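Local atomic coordinates of 4-phosphoerythronate dehydrogenase (Lactobacillus jensenii, PDB entry 4PRK), a protein that probably interconverts D-lactate and pyruvate with NAD as redox partner, as a member of the D-isomer specific 2-hydroxyacid dehydrogenase family. Residues Ile157-Ala160 against Val161-Phe165; Leu244-Ala247 against Leu248-Glu252; Lys271-Asp274 against Ala275-Pro278. All coordinates share one frame; numbering follows the deposited sequence.

Interaction 1. Residues Ile157-Ala160 against Val161-Phe165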
ATOM      1  N   ILE A 157       9.186 -12.568  -8.852  1.00 27.15           N
ATOM      2  CA  ILE A 157       8.714 -13.090  -7.551  1.00 25.39           C
ATOM      3  C   ILE A 157       9.189 -12.266  -6.337  1.00 24.22           C
ATOM      4  O   ILE A 157       8.392 -11.859  -5.430  1.00 26.24           O
ATOM      5  CB  ILE A 157       9.079 -14.573  -7.431  1.00 25.02           C
ATOM      6  CG1 ILE A 157       8.307 -15.347  -8.480  1.00 27.56           C
ATOM      7  CG2 ILE A 157       8.766 -15.138  -6.069  1.00 23.86           C
ATOM      8  CD1 ILE A 157       8.725 -16.796  -8.592  1.00 27.64           C
ATOM      9  N   GLY A 158      10.479 -12.054  -6.293  1.00 24.14           N
ATOM     10  CA  GLY A 158      11.103 -11.270  -5.205  1.00 25.02           C
ATOM     11  C   GLY A 158      10.564  -9.867  -5.147  1.00 25.07           C
ATOM     12  O   GLY A 158      10.359  -9.248  -4.046  1.00 22.16           O
ATOM     13  N   SER A 159      10.378  -9.343  -6.331  1.00 21.74           N
ATOM     14  CA  SER A 159       9.746  -8.044  -6.461  1.00 25.60           C
ATOM     15  C   SER A 159       8.355  -8.002  -5.842  1.00 25.11           C
ATOM     16  O   SER A 159       7.965  -7.040  -5.223  1.00 27.15           O
ATOM     17  CB  SER A 159       9.640  -7.679  -7.949  1.00 25.79           C
ATOM     18  OG  SER A 159       8.849  -6.551  -8.021  1.00 31.41           O
ATOM     19  N   ALA A 160       7.567  -9.027  -6.089  1.00 25.24           N
ATOM     20  CA  ALA A 160       6.250  -9.117  -5.486  1.00 26.53           C
ATOM     21  C   ALA A 160       6.336  -9.274  -3.941  1.00 24.92           C
ATOM     22  O   ALA A 160       5.504  -8.712  -3.187  1.00 23.06           O
ATOM     23  CB  ALA A 160       5.479 -10.296  -6.115  1.00 27.34           C
ATOM     24  N   VAL A 161       7.330 -10.024  -3.479  1.00 23.08           N
ATOM     25  CA  VAL A 161       7.550 -10.179  -2.029  1.00 23.61           C
ATOM     26  C   VAL A 161       7.862  -8.840  -1.380  1.00 23.04           C
ATOM     27  O   VAL A 161       7.402  -8.536  -0.293  1.00 23.00           O
ATOM     28  CB  VAL A 161       8.704 -11.138  -1.698  1.00 25.59           C
ATOM     29  CG1 VAL A 161       9.095 -11.085  -0.170  1.00 25.61           C
ATOM     30  CG2 VAL A 161       8.322 -12.538  -2.104  1.00 25.51           C
ATOM     31  N   ALA A 162       8.632  -8.048  -2.089  1.00 23.41           N
ATOM     32  CA  ALA A 162       9.049  -6.733  -1.655  1.00 24.91           C
ATOM     33  C   ALA A 162       7.863  -5.736  -1.627  1.00 26.71           C
ATOM     34  O   ALA A 162       7.680  -4.979  -0.663  1.00 24.99           O
ATOM     35  CB  ALA A 162      10.156  -6.257  -2.583  1.00 25.18           C
ATOM     36  N   GLN A 163       7.038  -5.777  -2.663  1.00 26.36           N
ATOM     37  CA  GLN A 163       5.793  -4.987  -2.675  1.00 28.31           C
ATOM     38  C   GLN A 163       4.901  -5.306  -1.471  1.00 23.86           C
ATOM     39  O   GLN A 163       4.416  -4.423  -0.796  1.00 21.25           O
ATOM     40  CB  GLN A 163       5.009  -5.247  -3.992  1.00 33.34           C
ATOM     41  CG  GLN A 163       5.817  -4.865  -5.253  1.00 40.91           C
ATOM     42  CD  GLN A 163       5.194  -5.257  -6.594  1.00 41.60           C
ATOM     43  OE1 GLN A 163       5.878  -5.739  -7.505  1.00 45.27           O
ATOM     44  NE2 GLN A 163       3.911  -5.005  -6.737  1.00 46.97           N
ATOM     45  N   ILE A 164       4.696  -6.576  -1.191  1.00 23.19           N
ATOM     46  CA  ILE A 164       3.820  -6.968  -0.074  1.00 22.91           C
ATOM     47  C   ILE A 164       4.446  -6.563   1.254  1.00 25.34           C
ATOM     48  O   ILE A 164       3.807  -5.832   2.086  1.00 25.46           O
ATOM     49  CB  ILE A 164       3.514  -8.488  -0.107  1.00 23.11           C
ATOM     50  CG1 ILE A 164       2.710  -8.816  -1.360  1.00 21.75           C
ATOM     51  CG2 ILE A 164       2.825  -8.997   1.200  1.00 23.01           C
ATOM     52  CD1 ILE A 164       2.697 -10.317  -1.647  1.00 24.83           C
ATOM     53  N   PHE A 165       5.720  -6.919   1.442  1.00 24.08           N
ATOM     54  CA  PHE A 165       6.338  -6.546   2.727  1.00 25.27           C
ATOM     55  C   PHE A 165       6.384  -5.031   2.960  1.00 25.38           C
ATOM     56  O   PHE A 165       6.067  -4.555   4.049  1.00 24.20           O
ATOM     57  CB  PHE A 165       7.715  -7.206   2.921  1.00 24.68           C
ATOM     58  CG  PHE A 165       7.645  -8.603   3.477  1.00 23.33           C
ATOM     59  CD1 PHE A 165       6.946  -8.871   4.641  1.00 24.09           C
ATOM     60  CD2 PHE A 165       8.293  -9.622   2.862  1.00 23.82           C
ATOM     61  CE1 PHE A 165       6.888 -10.157   5.170  1.00 25.36           C
ATOM     62  CE2 PHE A 165       8.244 -10.908   3.383  1.00 25.76           C
ATOM     63  CZ  PHE A 165       7.531 -11.177   4.535  1.00 24.60           C
TER

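Interaction 2. Residues Leu244-Ala247 against Leu248-Glu252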
ATOM      1  N   LEU A 244      21.739 -25.999   7.259  1.00 31.80           N
ATOM      2  CA  LEU A 244      20.455 -25.436   7.685  1.00 30.17           C
ATOM      3  C   LEU A 244      20.009 -26.108   8.996  1.00 31.13           C
ATOM      4  O   LEU A 244      19.703 -25.441   9.998  1.00 29.54           O
ATOM      5  CB  LEU A 244      19.404 -25.599   6.561  1.00 30.45           C
ATOM      6  CG  LEU A 244      17.934 -25.323   6.934  1.00 30.80           C
ATOM      7  CD1 LEU A 244      17.786 -23.941   7.495  1.00 32.39           C
ATOM      8  CD2 LEU A 244      16.949 -25.474   5.791  1.00 32.60           C
ATOM      9  N   ILE A 245      20.014 -27.440   8.987  1.00 31.43           N
ATOM     10  CA  ILE A 245      19.584 -28.241  10.128  1.00 33.97           C
ATOM     11  C   ILE A 245      20.419 -27.928  11.383  1.00 35.55           C
ATOM     12  O   ILE A 245      19.901 -27.684  12.461  1.00 35.61           O
ATOM     13  CB  ILE A 245      19.679 -29.738   9.749  1.00 34.17           C
ATOM     14  CG1 ILE A 245      18.496 -30.110   8.856  1.00 39.04           C
ATOM     15  CG2 ILE A 245      19.648 -30.598  10.975  1.00 33.78           C
ATOM     16  CD1 ILE A 245      18.501 -31.525   8.346  1.00 41.42           C
ATOM     17  N   GLU A 246      21.727 -27.931  11.202  1.00 35.83           N
ATOM     18  CA  GLU A 246      22.659 -27.581  12.241  1.00 36.18           C
ATOM     19  C   GLU A 246      22.423 -26.175  12.802  1.00 33.88           C
ATOM     20  O   GLU A 246      22.395 -25.945  14.008  1.00 35.97           O
ATOM     21  CB  GLU A 246      24.035 -27.671  11.613  1.00 37.60           C
ATOM     22  CG  GLU A 246      25.153 -27.495  12.589  1.00 50.73           C
ATOM     23  CD  GLU A 246      26.508 -27.824  11.977  1.00 59.82           C
ATOM     24  OE1 GLU A 246      26.548 -28.592  10.970  1.00 67.04           O
ATOM     25  OE2 GLU A 246      27.519 -27.322  12.529  1.00 55.28           O
ATOM     26  N   ALA A 247      22.290 -25.219  11.904  1.00 32.51           N
ATOM     27  CA  ALA A 247      22.022 -23.851  12.306  1.00 33.42           C
ATOM     28  C   ALA A 247      20.762 -23.764  13.179  1.00 31.49           C
ATOM     29  O   ALA A 247      20.766 -23.079  14.188  1.00 36.37           O
ATOM     30  CB  ALA A 247      21.861 -22.974  11.063  1.00 33.44           C
ATOM     31  N   LEU A 248      19.700 -24.473  12.791  1.00 31.30           N
ATOM     32  CA  LEU A 248      18.456 -24.461  13.551  1.00 33.27           C
ATOM     33  C   LEU A 248      18.670 -25.147  14.871  1.00 33.95           C
ATOM     34  O   LEU A 248      18.247 -24.630  15.919  1.00 33.52           O
ATOM     35  CB  LEU A 248      17.321 -25.184  12.794  1.00 33.26           C
ATOM     36  CG  LEU A 248      16.707 -24.389  11.639  1.00 30.68           C
ATOM     37  CD1 LEU A 248      16.171 -25.299  10.555  1.00 29.06           C
ATOM     38  CD2 LEU A 248      15.625 -23.451  12.150  1.00 27.98           C
ATOM     39  N   GLU A 249      19.330 -26.301  14.818  1.00 33.95           N
ATOM     40  CA  GLU A 249      19.630 -27.059  16.050  1.00 41.83           C
ATOM     41  C   GLU A 249      20.451 -26.230  17.020  1.00 39.39           C
ATOM     42  O   GLU A 249      20.209 -26.263  18.202  1.00 41.01           O
ATOM     43  CB  GLU A 249      20.337 -28.380  15.761  1.00 45.38           C
ATOM     44  CG  GLU A 249      19.394 -29.452  15.225  1.00 49.41           C
ATOM     45  CD  GLU A 249      20.129 -30.718  14.835  1.00 57.63           C
ATOM     46  OE1 GLU A 249      21.385 -30.701  14.741  1.00 56.08           O
ATOM     47  OE2 GLU A 249      19.442 -31.734  14.607  1.00 61.90           O
ATOM     48  N   LYS A 250      21.371 -25.425  16.505  1.00 39.55           N
ATOM     49  CA  LYS A 250      22.175 -24.583  17.378  1.00 40.90           C
ATOM     50  C   LYS A 250      21.523 -23.241  17.676  1.00 40.21           C
ATOM     51  O   LYS A 250      22.050 -22.486  18.458  1.00 33.25           O
ATOM     52  CB  LYS A 250      23.553 -24.397  16.786  1.00 43.99           C
ATOM     53  CG  LYS A 250      24.293 -25.724  16.629  1.00 44.78           C
ATOM     54  CD  LYS A 250      25.756 -25.520  16.303  1.00 50.53           C
ATOM     55  CE  LYS A 250      25.950 -24.568  15.137  1.00 51.88           C
ATOM     56  NZ  LYS A 250      27.173 -24.902  14.360  1.00 55.98           N
ATOM     57  N   HIS A 251      20.356 -22.966  17.089  1.00 41.21           N
ATOM     58  CA  HIS A 251      19.632 -21.709  17.335  1.00 42.66           C
ATOM     59  C   HIS A 251      20.484 -20.553  16.819  1.00 35.91           C
ATOM     60  O   HIS A 251      20.551 -19.477  17.396  1.00 39.17           O
ATOM     61  CB  HIS A 251      19.214 -21.586  18.830  1.00 48.68           C
ATOM     62  CG  HIS A 251      18.496 -22.810  19.372  1.00 54.97           C
ATOM     63  ND1 HIS A 251      17.121 -22.921  19.420  1.00 62.04           N
ATOM     64  CD2 HIS A 251      18.969 -23.968  19.899  1.00 66.55           C
ATOM     65  CE1 HIS A 251      16.774 -24.086  19.945  1.00 57.10           C
ATOM     66  NE2 HIS A 251      17.878 -24.745  20.242  1.00 66.58           N
ATOM     67  N   GLU A 252      21.170 -20.805  15.714  1.00 34.73           N
ATOM     68  CA  GLU A 252      21.919 -19.756  15.033  1.00 36.09           C
ATOM     69  C   GLU A 252      21.012 -19.052  14.039  1.00 38.10           C
ATOM     70  O   GLU A 252      21.392 -18.017  13.503  1.00 38.19           O
ATOM     71  CB  GLU A 252      23.118 -20.349  14.297  1.00 38.78           C
ATOM     72  CG  GLU A 252      24.247 -20.733  15.220  1.00 37.67           C
ATOM     73  CD  GLU A 252      24.907 -19.559  15.874  1.00 34.34           C
ATOM     74  OE1 GLU A 252      24.888 -18.380  15.364  1.00 40.01           O
ATOM     75  OE2 GLU A 252      25.463 -19.851  16.945  1.00 38.44           O
TER

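Interaction 3. Residues Lys271-Asp274 against Ala275-Pro278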
ATOM      1  N   LYS A 271       3.477 -40.331  -3.749  1.00 41.42           N
ATOM      2  CA  LYS A 271       3.117 -40.953  -2.457  1.00 43.30           C
ATOM      3  C   LYS A 271       4.148 -42.019  -2.179  1.00 41.70           C
ATOM      4  O   LYS A 271       4.476 -42.815  -3.036  1.00 43.45           O
ATOM      5  CB  LYS A 271       1.704 -41.543  -2.421  1.00 43.21           C
ATOM      6  CG  LYS A 271       0.750 -40.862  -3.362  1.00 48.99           C
ATOM      7  CD  LYS A 271      -0.688 -41.084  -2.963  1.00 51.84           C
ATOM      8  CE  LYS A 271      -1.580 -40.269  -3.874  1.00 57.67           C
ATOM      9  NZ  LYS A 271      -3.014 -40.610  -3.668  1.00 64.95           N
ATOM     10  N   VAL A 272       4.667 -42.022  -0.971  1.00 41.34           N
ATOM     11  CA  VAL A 272       5.707 -42.930  -0.616  1.00 43.98           C
ATOM     12  C   VAL A 272       5.550 -43.419   0.790  1.00 45.80           C
ATOM     13  O   VAL A 272       4.776 -42.879   1.542  1.00 45.04           O
ATOM     14  CB  VAL A 272       7.080 -42.261  -0.723  1.00 45.70           C
ATOM     15  CG1 VAL A 272       7.337 -41.809  -2.144  1.00 47.54           C
ATOM     16  CG2 VAL A 272       7.207 -41.114   0.261  1.00 47.34           C
ATOM     17  N   ASP A 273       6.332 -44.441   1.118  1.00 50.95           N
ATOM     18  CA  ASP A 273       6.396 -45.026   2.451  1.00 50.37           C
ATOM     19  C   ASP A 273       7.426 -44.323   3.286  1.00 46.37           C
ATOM     20  O   ASP A 273       8.339 -43.711   2.751  1.00 47.16           O
ATOM     21  CB  ASP A 273       6.815 -46.504   2.331  1.00 56.75           C
ATOM     22  CG  ASP A 273       5.816 -47.309   1.556  1.00 57.68           C
ATOM     23  OD1 ASP A 273       4.633 -46.971   1.681  1.00 62.47           O
ATOM     24  OD2 ASP A 273       6.180 -48.247   0.812  1.00 62.85           O
ATOM     25  N   ASP A 274       7.326 -44.494   4.599  1.00 47.40           N
ATOM     26  CA  ASP A 274       8.251 -43.870   5.533  1.00 47.13           C
ATOM     27  C   ASP A 274       9.720 -44.125   5.261  1.00 45.42           C
ATOM     28  O   ASP A 274      10.583 -43.248   5.505  1.00 43.84           O
ATOM     29  CB  ASP A 274       7.932 -44.295   6.966  1.00 53.26           C
ATOM     30  CG  ASP A 274       6.973 -43.356   7.643  1.00 66.49           C
ATOM     31  OD1 ASP A 274       6.913 -42.165   7.258  1.00 70.12           O
ATOM     32  OD2 ASP A 274       6.281 -43.802   8.581  1.00 87.02           O
ATOM     33  N   ALA A 275      10.017 -45.335   4.794  1.00 39.96           N
ATOM     34  CA  ALA A 275      11.351 -45.713   4.499  1.00 37.21           C
ATOM     35  C   ALA A 275      11.841 -44.978   3.260  1.00 36.85           C
ATOM     36  O   ALA A 275      13.035 -44.897   3.021  1.00 37.94           O
ATOM     37  CB  ALA A 275      11.415 -47.212   4.277  1.00 40.37           C
ATOM     38  N   GLN A 276      10.946 -44.452   2.439  1.00 38.89           N
ATOM     39  CA  GLN A 276      11.411 -43.738   1.245  1.00 41.03           C
ATOM     40  C   GLN A 276      11.682 -42.256   1.466  1.00 42.44           C
ATOM     41  O   GLN A 276      12.163 -41.591   0.582  1.00 41.80           O
ATOM     42  CB  GLN A 276      10.413 -43.904   0.127  1.00 40.32           C
ATOM     43  CG  GLN A 276      10.140 -45.347  -0.193  1.00 38.65           C
ATOM     44  CD  GLN A 276       9.126 -45.479  -1.299  1.00 38.32           C
ATOM     45  OE1 GLN A 276       7.910 -45.511  -1.059  1.00 36.52           O
ATOM     46  NE2 GLN A 276       9.617 -45.552  -2.512  1.00 38.37           N
ATOM     47  N   ILE A 277      11.394 -41.742   2.649  1.00 44.03           N
ATOM     48  CA  ILE A 277      11.497 -40.320   2.880  1.00 39.05           C
ATOM     49  C   ILE A 277      12.849 -40.063   3.509  1.00 37.85           C
ATOM     50  O   ILE A 277      13.184 -40.708   4.487  1.00 35.39           O
ATOM     51  CB  ILE A 277      10.371 -39.890   3.834  1.00 40.41           C
ATOM     52  CG1 ILE A 277       8.998 -40.180   3.199  1.00 35.66           C
ATOM     53  CG2 ILE A 277      10.542 -38.407   4.199  1.00 41.36           C
ATOM     54  CD1 ILE A 277       7.852 -40.204   4.184  1.00 36.52           C
ATOM     55  N   PRO A 278      13.630 -39.105   2.982  1.00 37.38           N
ATOM     56  CA  PRO A 278      14.958 -38.926   3.588  1.00 38.46           C
ATOM     57  C   PRO A 278      14.979 -38.338   5.018  1.00 42.52           C
ATOM     58  O   PRO A 278      14.032 -37.647   5.461  1.00 40.84           O
ATOM     59  CB  PRO A 278      15.665 -37.976   2.631  1.00 37.84           C
ATOM     60  CG  PRO A 278      14.591 -37.344   1.805  1.00 37.92           C
ATOM     61  CD  PRO A 278      13.469 -38.320   1.748  1.00 37.80           C
TER

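Interaction 1. Residues Ile157-Ala160 against Val161-Phe165
Ser159 sets OG opposite its backbone N (chi1 171°), while Gln163 carries CG beside its own N (chi1 -60°) and then runs extended. The two polar ends meet one helical turn apart. Ser159 OG gives a weak hydrogen bond to Gln163 OE1 at 3.1 Å. The other end of the amide is held more firmly: Gln163 NE2 bonds to Tyr186 OH of the second subunit. Gln163 also packs on Gln163 of that subunit, so this face of the helix lies at a subunit interface. On its way out, Gln163 CG lies 3.1 Å from Ser159 O, whose main bond comes from Gln163 N at 3.0 Å.

The same i to i+4 pattern repeats at Val161 N to Ile157 O, Ala162 N to Gly158 O and Ile164 N to Ala160 O. Val161 CG2 rests on Ile157 O, and Ile164 CG1 lies against Ala160 O.

Gly158, inside the helix, fits the last glycine of a GxGxxG sequence, consistent with a Rossmann-type dinucleotide-binding motif. Helix 155-167 belongs to the beta-alpha-beta crossover from strand 148-152 to strand 171-175. Val161 and Ala162 face Leu151, and Phe165 packs on Ile149 and Val172. Ala160 and Val161 touch Ala107 of helix 103-118.

Interaction 2. Residues Leu244-Ala247 against Leu248-Glu252
The carboxylate of Glu246 is met by the ammonium group of Lys250 at OE2, on the anti side and only 16° out of the carboxylate plane. The Lys250 NZ to Glu246 OE2 distance is 3.1 Å, a salt bridge one turn along the exposed side of the helix. The second flat group is the His251 imidazole. Over the centre of one of its faces sits Leu248 O, 3.9 Å above the ring plane.

Glu246 extends with CG anti to its backbone N (chi1 -173°). Lys250 bends near its tip, and the two chains lie side by side. Ile245 and Glu249 run alongside each other in the same way, Ile245 CG2 lying against the Glu249 carboxylate. On the buried side Leu244 CD1 touches Leu248 CD1 at 3.7 Å.

The helix closes in a Schellman motif. His251 leaves the helical region with a positive phi of 64°. Glu252 N then reaches back to Ala247 O at 2.8 Å, and His251 N bonds to Leu248 O at 2.9 Å. Upstream, Leu248, Glu249 and Lys250 donate their backbone N-H groups to the backbone O atoms of Leu244, Ile245 and Glu246, in that order.

Helix 241-250 is the helix of the beta-alpha-beta crossover from strand 229-232 to strand 255-258. Leu244 lies on Ala256 and Leu258 of the second strand. Ile245 and Leu248 pack on Leu284 of helix 279-285, and Leu244 and Ala247 meet Phe221 of helix 218-223.

Interaction 3. Residues Lys271-Asp274 against Ala275-Pro278
Asp273 to Gln276 form a type I beta turn in the loop between strand 255-258 and helix 279-285. Gln276 N closes it on Asp273 O at 2.7 Å, with the donor well above the carbonyl plane. The Gln276 side chain folds back over the same residue. Its OE1 accepts Asp273 N at 2.9 Å with an almost straight N-H...O angle of 175°. Asp273 is therefore gripped at both its N-H and its carbonyl by one partner. The Gln276 side chain reaches there with CG beside its backbone N (chi1 -56°).

The same amide oxygen rests on Val272, with Gln276 OE1 3.4 Å from Val272 CB. The Gln276 amide plane and the Asp273 carboxylate plane are turned 47° apart.

A second type I turn overlaps the first: Ile277 N makes a weak bond to Asp274 O at 3.3 Å. That carbonyl also accepts a hydrogen bond from Lys282 NZ. The two overlapping turns lead the chain to Pro278, the N-cap of helix 279-285.

The turn also brings apolar groups together, Val272 CG2 lying 3.6 Å from Ile277 CG1. Asp274 OD1 approaches the methyl end of Ile277 at 3.8 Å from CD1. Phe133 of the third subunit packs on both Val272 and Ile277, and the backbone of Val272 hydrogen-bonds to that subunit.

How the interactions relate
All three interactions belong to the NAD-binding domain, one after another along the chain, and none touches another. Interactions 1 and 2 lie on two crossover helices of the same parallel sheet, with centres about 27 Å apart. Interactions 2 and 3 are nearer, about 8 Å between nearest atoms. Helix 279-285 relates them: interaction 3 leads into it and interaction 2 packs on it. Interactions 1 and 3 lie on opposite sides of the chain's centre, about 35 Å between centres. They meet different copies, the second and third subunits, whereas no other subunit touches interaction 2. Interaction 1 holds Gly158 of the likely dinucleotide-binding motif.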